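Local coordinates for CLIP-associating protein (PDB 4G3A), which tracks microtubule plus ends and stabilises dynamic microtubules, supporting mitotic spindle formation, kinetochore attachment and tubulin incorporation during poleward flux, at residues L50-M55 with A72-L76; I77-S82 with E119-L123; V95-L99 with A110-L114. All coordinates share one frame; numbering follows the deposited sequence.

Overall arrangement
The three contacts lie in the N-terminal TOG domain, an all-helical array of HEAT repeats. Contact 1 joins the two helices of HEAT 1, contact 3 does the same within HEAT 2, and contact 2 ties the C-terminal end of helix 63-80 to the loop after helix 104-119, bridging the two repeats. Helix 63-80 serves contacts 1 and 2, whose centres are about 13 Å apart. Contact 3 lies about 14 Å from contact 1 and about 15 Å from contact 2, measured between centres, and is nested inside the loop that contact 2 closes. L113 connects all three: its CD1 lies 3.5 Å from F73 CB, and its CG packs on I77 CD1.

Contact 1 (L50-M55 with A72-L76); sequences LIDGLM and AFSEL
L54 and F73 form the centre of the contact between helices 47-58 and 63-80, the antiparallel hairpin of HEAT 1 in this TOG domain. The short segments run at 158° to each other with their axes 11.6 Å apart at closest approach, a spacing bridged by apolar side chains.

The aromatic contacts gather on F73. L54 comes at the ring from the opposite direction and lays CD1 over one face as a CH-pi contact, 3.8 Å from the centroid but displaced toward the rim, while its CB also packs against CZ. I51 takes the ring at its edge, with CD1 in the ring plane and 3.7 Å from CE1. Selenomethionine M55 adds a Met-aromatic contact, its selenium oblique to the ring; bends at chi2 and chi3 fold the chain back so that SE approaches CZ. Beyond the hairpin, V91 of helix 88-98 also touches F73.

Among the aliphatic contacts, L76 uses both branches. Its CD1 meets L54 CD1 and I51 CD1, and the I51 and L76 side chains pass alongside one another, running in opposite senses. With CG anti to the backbone N (chi1 177°), L50 brings one branch, CD2, to 3.9 Å from L76 CD2. The other branch of L54 meets the small A72, with L54 CD2 3.9 Å from A72 CB.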
loop_
_atom_site.group_PDB
_atom_site.type_symbol
_atom_site.label_atom_id
_atom_site.label_comp_id
_atom_site.label_asym_id
_atom_site.label_seq_id
_atom_site.Cartn_x
_atom_site.Cartn_y
_atom_site.Cartn_z
ATOM N N LEU A 50 10.446 19.254 -3.512
ATOM C CA LEU A 50 9.085 19.022 -3.047
ATOM C C LEU A 50 9.019 17.694 -2.313
ATOM O O LEU A 50 8.376 17.586 -1.267
ATOM C CB LEU A 50 8.085 19.047 -4.201
ATOM C CG LEU A 50 6.651 18.744 -3.757
ATOM C CD1 LEU A 50 6.207 19.730 -2.688
ATOM C CD2 LEU A 50 5.698 18.765 -4.939
ATOM N N ILE A 51 9.694 16.690 -2.864
ATOM C CA ILE A 51 9.768 15.369 -2.234
ATOM C C ILE A 51 10.353 15.464 -0.836
ATOM O O ILE A 51 9.796 14.920 0.115
ATOM C CB ILE A 51 10.629 14.399 -3.046
ATOM C CG1 ILE A 51 10.054 14.242 -4.453
ATOM C CG2 ILE A 51 10.737 13.045 -2.324
ATOM C CD1 ILE A 51 8.626 13.681 -4.479
ATOM N N ASP A 52 11.475 16.170 -0.720
ATOM C CA ASP A 52 12.128 16.362 0.566
ATOM C C ASP A 52 11.182 17.070 1.530
ATOM O O ASP A 52 11.119 16.728 2.711
ATOM C CB ASP A 52 13.420 17.167 0.406
ATOM C CG ASP A 52 14.440 16.475 -0.486
ATOM O OD1 ASP A 52 14.365 15.237 -0.645
ATOM O OD2 ASP A 52 15.323 17.176 -1.027
ATOM N N GLY A 53 10.444 18.049 1.016
ATOM C CA GLY A 53 9.522 18.822 1.833
ATOM C C GLY A 53 8.369 17.999 2.381
ATOM O O GLY A 53 7.916 18.221 3.505
ATOM N N LEU A 54 7.883 17.053 1.587
ATOM C CA LEU A 54 6.750 16.234 1.992
ATOM C C LEU A 54 7.139 15.251 3.101
ATOM O O LEU A 54 6.292 14.801 3.875
ATOM C CB LEU A 54 6.196 15.462 0.788
ATOM C CG LEU A 54 5.479 16.286 -0.280
ATOM C CD1 LEU A 54 5.219 15.449 -1.517
ATOM C CD2 LEU A 54 4.181 16.850 0.272
HETATM N N MSE A 55 8.425 14.926 3.169
HETATM C CA MSE A 55 8.906 13.857 4.042
HETATM C C MSE A 55 8.630 14.080 5.535
HETATM O O MSE A 55 8.154 13.171 6.210
HETATM C CB MSE A 55 10.383 13.557 3.773
HETATM C CG MSE A 55 10.622 12.907 2.419
HETATM SE SE MSE A 55 9.598 11.243 2.211
HETATM C CE MSE A 55 10.191 10.375 3.853
ATOM N N ALA A 72 -0.696 13.861 -1.596
ATOM C CA ALA A 72 0.170 14.662 -2.451
ATOM C C ALA A 72 1.051 13.740 -3.270
ATOM O O ALA A 72 1.242 13.957 -4.468
ATOM C CB ALA A 72 1.020 15.616 -1.627
ATOM N N PHE A 73 1.594 12.712 -2.619
ATOM C CA PHE A 73 2.424 11.755 -3.323
ATOM C C PHE A 73 1.582 11.049 -4.389
ATOM O O PHE A 73 2.044 10.830 -5.503
ATOM C CB PHE A 73 3.072 10.753 -2.351
ATOM C CG PHE A 73 4.323 11.275 -1.670
ATOM C CD1 PHE A 73 5.378 11.781 -2.416
ATOM C CD2 PHE A 73 4.455 11.226 -0.291
ATOM C CE1 PHE A 73 6.535 12.254 -1.802
ATOM C CE2 PHE A 73 5.610 11.703 0.338
ATOM C CZ PHE A 73 6.650 12.218 -0.420
ATOM N N SER A 74 0.351 10.682 -4.053
ATOM C CA SER A 74 -0.511 10.054 -5.051
ATOM C C SER A 74 -0.642 10.940 -6.297
ATOM O O SER A 74 -0.573 10.451 -7.430
ATOM C CB SER A 74 -1.885 9.722 -4.462
ATOM O OG SER A 74 -1.860 8.465 -3.799
ATOM N N GLU A 75 -0.818 12.244 -6.089
ATOM C CA GLU A 75 -0.960 13.167 -7.219
ATOM C C GLU A 75 0.321 13.281 -8.052
ATOM O O GLU A 75 0.262 13.300 -9.278
ATOM C CB GLU A 75 -1.447 14.547 -6.750
ATOM C CG GLU A 75 -2.842 14.510 -6.151
ATOM C CD GLU A 75 -3.853 13.828 -7.064
ATOM O OE1 GLU A 75 -3.835 14.086 -8.292
ATOM O OE2 GLU A 75 -4.664 13.024 -6.554
ATOM N N LEU A 76 1.474 13.327 -7.390
ATOM C CA LEU A 76 2.760 13.306 -8.096
ATOM C C LEU A 76 2.951 12.008 -8.880
ATOM O O LEU A 76 3.441 12.018 -10.015
ATOM C CB LEU A 76 3.926 13.492 -7.119
ATOM C CG LEU A 76 4.006 14.842 -6.401
ATOM C CD1 LEU A 76 4.989 14.786 -5.238
ATOM C CD2 LEU A 76 4.385 15.950 -7.376
#

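Contact 2 (I77-S82 with E119-L123); sequences IKRLGS and EHRVL
With CG of H120 anti to its own carbonyl carbon (chi1 -56°) and the imidazole turned at chi2 -87°, the ring meets the flank of K78, whose CG is likewise anti to the carbonyl carbon (chi1 -67°). K78 CG sits over one ring face, offset toward the rim and 3.4 Å from H120 NE2, in a CH-pi contact; E119 CG lies more loosely over the opposite face. The lysine chain then runs on extended and carries NZ away to a salt bridge with E75.

A water joins the same two residues, donating to K78 O at 2.7 Å and hydrogen-bonding H120 ND1 at 3.0 Å. Replacing H120 with an alanine would probably leave this water without its ND1 partner and uncover the K78 methylene.

Next to H120, V122 CG2 packs 3.6 Å from I77 CG2 and also touches G81 O, while H120 CB rests near I77 CG2. The backbones come close where helix 63-80 ends: G81, with positive phi, places its CA 3.5 Å from H120 O in a CA-H...O contact. On the other segment, R121 is the C-prime residue of a Schellman motif that ends helix 104-119, and its O lies 3.7 Å from S82 CB.

Two helix C-terminal ends of successive HEAT repeats thus meet without a direct hydrogen bond. One water bridges K78 O and H120 ND1; beside it stand a CA-H...O contact, aliphatic packing and the lysine methylene on the imidazole face.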
loop_
_atom_site.group_PDB
_atom_site.type_symbol
_atom_site.label_atom_id
_atom_site.label_comp_id
_atom_site.label_asym_id
_atom_site.label_seq_id
_atom_site.Cartn_x
_atom_site.Cartn_y
_atom_site.Cartn_z
ATOM N N ILE A 77 2.562 10.886 -8.271
ATOM C CA ILE A 77 2.646 9.603 -8.953
ATOM C C ILE A 77 1.809 9.650 -10.223
ATOM O O ILE A 77 2.264 9.238 -11.285
ATOM C CB ILE A 77 2.145 8.452 -8.061
ATOM C CG1 ILE A 77 3.138 8.176 -6.937
ATOM C CG2 ILE A 77 1.928 7.188 -8.877
ATOM C CD1 ILE A 77 2.498 7.474 -5.776
ATOM N N LYS A 78 0.578 10.146 -10.109
ATOM C CA LYS A 78 -0.303 10.243 -11.267
ATOM C C LYS A 78 0.290 11.117 -12.369
ATOM O O LYS A 78 0.207 10.775 -13.546
ATOM C CB LYS A 78 -1.675 10.770 -10.861
ATOM C CG LYS A 78 -2.456 9.818 -9.992
ATOM C CD LYS A 78 -3.716 10.478 -9.504
ATOM C CE LYS A 78 -4.257 9.767 -8.289
ATOM N NZ LYS A 78 -5.469 10.474 -7.798
ATOM N N ARG A 79 0.902 12.235 -11.988
ATOM C CA ARG A 79 1.501 13.144 -12.966
ATOM C C ARG A 79 2.838 12.643 -13.492
ATOM O O ARG A 79 3.167 12.859 -14.659
ATOM C CB ARG A 79 1.725 14.530 -12.361
ATOM C CG ARG A 79 0.472 15.282 -12.023
ATOM C CD ARG A 79 0.839 16.650 -11.534
ATOM N NE ARG A 79 -0.337 17.478 -11.315
ATOM C CZ ARG A 79 -0.731 18.449 -12.131
ATOM N NH1 ARG A 79 -0.039 18.730 -13.232
ATOM N NH2 ARG A 79 -1.820 19.141 -11.840
ATOM N N LEU A 80 3.616 12.000 -12.625
ATOM C CA LEU A 80 4.993 11.631 -12.957
ATOM C C LEU A 80 5.126 10.245 -13.571
ATOM O O LEU A 80 6.064 9.981 -14.324
ATOM C CB LEU A 80 5.883 11.718 -11.721
ATOM C CG LEU A 80 6.672 13.011 -11.538
ATOM C CD1 LEU A 80 5.779 14.210 -11.754
ATOM C CD2 LEU A 80 7.316 13.047 -10.165
ATOM N N GLY A 81 4.204 9.355 -13.237
ATOM C CA GLY A 81 4.279 7.996 -13.739
ATOM C C GLY A 81 5.623 7.392 -13.394
ATOM O O GLY A 81 6.086 7.520 -12.263
ATOM N N SER A 82 6.265 6.755 -14.370
ATOM C CA SER A 82 7.512 6.039 -14.109
ATOM C C SER A 82 8.600 6.957 -13.569
ATOM O O SER A 82 9.530 6.503 -12.906
ATOM C CB SER A 82 8.000 5.276 -15.357
ATOM O OG SER A 82 8.379 6.155 -16.404
ATOM N N GLU A 119 -0.938 1.316 -10.694
ATOM C CA GLU A 119 -1.819 1.723 -11.782
ATOM C C GLU A 119 -1.092 2.666 -12.744
ATOM O O GLU A 119 -1.226 2.548 -13.960
ATOM C CB GLU A 119 -3.100 2.380 -11.259
ATOM C CG GLU A 119 -4.091 2.727 -12.376
ATOM C CD GLU A 119 -5.451 3.203 -11.866
ATOM O OE1 GLU A 119 -5.695 3.164 -10.641
ATOM O OE2 GLU A 119 -6.283 3.610 -12.705
ATOM N N HIS A 120 -0.295 3.578 -12.200
ATOM C CA HIS A 120 0.407 4.542 -13.043
ATOM C C HIS A 120 1.814 4.100 -13.426
ATOM O O HIS A 120 2.629 4.900 -13.882
ATOM C CB HIS A 120 0.371 5.933 -12.405
ATOM C CG HIS A 120 -1.023 6.395 -12.132
ATOM N ND1 HIS A 120 -1.779 7.060 -13.074
ATOM C CD2 HIS A 120 -1.823 6.222 -11.057
ATOM C CE1 HIS A 120 -2.979 7.300 -12.577
ATOM N NE2 HIS A 120 -3.036 6.797 -11.359
ATOM N N ARG A 121 2.081 2.812 -13.243
ATOM C CA ARG A 121 3.282 2.188 -13.781
ATOM C C ARG A 121 4.586 2.787 -13.264
ATOM O O ARG A 121 5.569 2.889 -14.002
ATOM C CB ARG A 121 3.262 2.206 -15.315
ATOM C CG ARG A 121 2.031 1.577 -15.930
ATOM C CD ARG A 121 2.187 1.443 -17.436
ATOM N NE ARG A 121 1.050 0.758 -18.043
ATOM C CZ ARG A 121 0.947 -0.562 -18.153
ATOM N NH1 ARG A 121 1.916 -1.345 -17.697
ATOM N NH2 ARG A 121 -0.124 -1.100 -18.719
ATOM N N VAL A 122 4.605 3.159 -11.990
ATOM C CA VAL A 122 5.862 3.534 -11.360
ATOM C C VAL A 122 6.779 2.321 -11.372
ATOM O O VAL A 122 7.961 2.426 -11.695
ATOM C CB VAL A 122 5.656 4.015 -9.923
ATOM C CG1 VAL A 122 6.989 4.309 -9.273
ATOM C CG2 VAL A 122 4.780 5.242 -9.911
ATOM N N LEU A 123 6.214 1.169 -11.011
ATOM C CA LEU A 123 6.887 -0.122 -11.109
ATOM C C LEU A 123 5.837 -1.218 -11.289
ATOM O O LEU A 123 4.668 -1.021 -10.951
ATOM C CB LEU A 123 7.736 -0.425 -9.864
ATOM C CG LEU A 123 7.314 -0.037 -8.439
ATOM C CD1 LEU A 123 5.816 -0.039 -8.214
ATOM C CD2 LEU A 123 8.031 -0.924 -7.427
HETATM O O HOH W 1 0.070 8.474 -15.043
#

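Contact 3 (V95-L99 with A110-L114); sequences VIDRL and AQLLL
V95 and A110 mark the closest backbone approach, CA to CA 5.8 Å, between the C-terminal part of helix 88-98 and the middle of helix 104-119, the two helices of HEAT 2. At this end of the pair the backbones lie close enough for A110 CB to pack against V95 O, with R98 CB and L99 CD2 also meeting that methyl group.

V95 splits its two methyl groups between partners. CG1, anti to the backbone N (chi1 176°), lies 3.9 Å from A110 O and also reaches L114 CD2. CG2 meets L113 CD1 at 3.8 Å, where the two side chains cross obliquely. L113 continues past this contact to L70 and F73 of helix 63-80, so V95 borders the packing between HEAT 1 and HEAT 2.

L99 and L114 meet tip to tip, L99 CD2 standing 4.1 Å from L114 CD1. The L99 and Q111 side chains cross at about a right angle, L99 CD2 touching Q111 CG at 3.8 Å. A bend at chi2 (-80°) carries the Q111 amide to T151 and E147 of helix 142-159, which hydrogen-bond OE1 and NE2 respectively. R98 gives the interface only its aliphatic base: its guanidinium group bonds G60 O and L58 O and forms a salt bridge with D101.

No hydrogen bond crosses between the segments; the contacts between them are van der Waals, mostly between aliphatic groups. The polar ends of Q111 and R98 find their partners outside the two segments, Q111 on helix 142-159 and R98 at the end of helix 47-58, in the loop after it and in the loop joining this pair.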
loop_
_atom_site.group_PDB
_atom_site.type_symbol
_atom_site.label_atom_id
_atom_site.label_comp_id
_atom_site.label_asym_id
_atom_site.label_seq_id
_atom_site.Cartn_x
_atom_site.Cartn_y
_atom_site.Cartn_z
ATOM N N VAL A 95 5.375 4.944 4.013
ATOM C CA VAL A 95 4.034 4.596 3.583
ATOM C C VAL A 95 3.647 3.263 4.212
ATOM O O VAL A 95 2.535 3.093 4.697
ATOM C CB VAL A 95 3.962 4.475 2.069
ATOM C CG1 VAL A 95 2.570 4.018 1.652
ATOM C CG2 VAL A 95 4.312 5.828 1.435
ATOM N N ILE A 96 4.587 2.329 4.213
ATOM C CA ILE A 96 4.387 1.043 4.872
ATOM C C ILE A 96 3.978 1.234 6.330
ATOM O O ILE A 96 2.967 0.681 6.772
ATOM C CB ILE A 96 5.662 0.180 4.793
ATOM C CG1 ILE A 96 5.868 -0.315 3.355
ATOM C CG2 ILE A 96 5.585 -1.005 5.785
ATOM C CD1 ILE A 96 7.186 -1.041 3.140
ATOM N N ASP A 97 4.758 2.021 7.073
ATOM C CA ASP A 97 4.433 2.319 8.464
ATOM C C ASP A 97 3.017 2.872 8.618
ATOM O O ASP A 97 2.342 2.580 9.600
ATOM C CB ASP A 97 5.440 3.305 9.067
ATOM C CG ASP A 97 6.777 2.654 9.387
ATOM O OD1 ASP A 97 6.849 1.403 9.423
ATOM O OD2 ASP A 97 7.753 3.391 9.594
ATOM N N ARG A 98 2.565 3.672 7.657
ATOM C CA ARG A 98 1.226 4.253 7.743
ATOM C C ARG A 98 0.118 3.225 7.489
ATOM O O ARG A 98 -1.058 3.487 7.764
ATOM C CB ARG A 98 1.080 5.427 6.783
ATOM C CG ARG A 98 1.944 6.634 7.129
ATOM C CD ARG A 98 1.456 7.336 8.392
ATOM N NE ARG A 98 2.402 8.362 8.842
ATOM C CZ ARG A 98 2.195 9.185 9.870
ATOM N NH1 ARG A 98 1.066 9.121 10.569
ATOM N NH2 ARG A 98 3.119 10.081 10.203
ATOM N N LEU A 99 0.481 2.057 6.967
ATOM C CA LEU A 99 -0.517 1.000 6.841
ATOM C C LEU A 99 -0.978 0.625 8.238
ATOM O O LEU A 99 -2.082 0.127 8.418
ATOM C CB LEU A 99 0.047 -0.230 6.122
ATOM C CG LEU A 99 0.388 -0.050 4.646
ATOM C CD1 LEU A 99 1.078 -1.303 4.121
ATOM C CD2 LEU A 99 -0.861 0.285 3.828
ATOM N N ALA A 110 -2.843 5.598 2.344
ATOM C CA ALA A 110 -1.615 4.833 2.169
ATOM C C ALA A 110 -1.835 3.678 1.185
ATOM O O ALA A 110 -1.049 3.476 0.256
ATOM C CB ALA A 110 -1.121 4.313 3.511
ATOM N N GLN A 111 -2.919 2.930 1.372
ATOM C CA GLN A 111 -3.215 1.823 0.462
ATOM C C GLN A 111 -3.420 2.390 -0.945
ATOM O O GLN A 111 -2.977 1.825 -1.944
ATOM C CB GLN A 111 -4.468 1.073 0.924
ATOM C CG GLN A 111 -4.256 0.116 2.112
ATOM C CD GLN A 111 -3.661 -1.217 1.693
ATOM O OE1 GLN A 111 -3.078 -1.343 0.609
ATOM N NE2 GLN A 111 -3.793 -2.223 2.556
ATOM N N LEU A 112 -4.080 3.538 -1.018
ATOM C CA LEU A 112 -4.350 4.148 -2.314
ATOM C C LEU A 112 -3.048 4.595 -3.004
ATOM O O LEU A 112 -2.885 4.409 -4.204
ATOM C CB LEU A 112 -5.362 5.297 -2.170
ATOM C CG LEU A 112 -5.786 6.065 -3.425
ATOM C CD1 LEU A 112 -6.030 5.150 -4.623
ATOM C CD2 LEU A 112 -7.018 6.912 -3.128
ATOM N N LEU A 113 -2.114 5.161 -2.247
ATOM C CA LEU A 113 -0.791 5.482 -2.788
ATOM C C LEU A 113 -0.127 4.245 -3.395
ATOM O O LEU A 113 0.477 4.312 -4.480
ATOM C CB LEU A 113 0.117 6.087 -1.693
ATOM C CG LEU A 113 1.508 6.569 -2.126
ATOM C CD1 LEU A 113 2.106 7.641 -1.147
ATOM C CD2 LEU A 113 2.479 5.403 -2.309
ATOM N N LEU A 114 -0.227 3.116 -2.691
ATOM C CA LEU A 114 0.336 1.867 -3.200
ATOM C C LEU A 114 -0.345 1.440 -4.506
ATOM O O LEU A 114 0.321 1.059 -5.460
ATOM C CB LEU A 114 0.253 0.740 -2.155
ATOM C CG LEU A 114 1.044 0.963 -0.860
ATOM C CD1 LEU A 114 0.779 -0.176 0.120
ATOM C CD2 LEU A 114 2.528 1.098 -1.156
#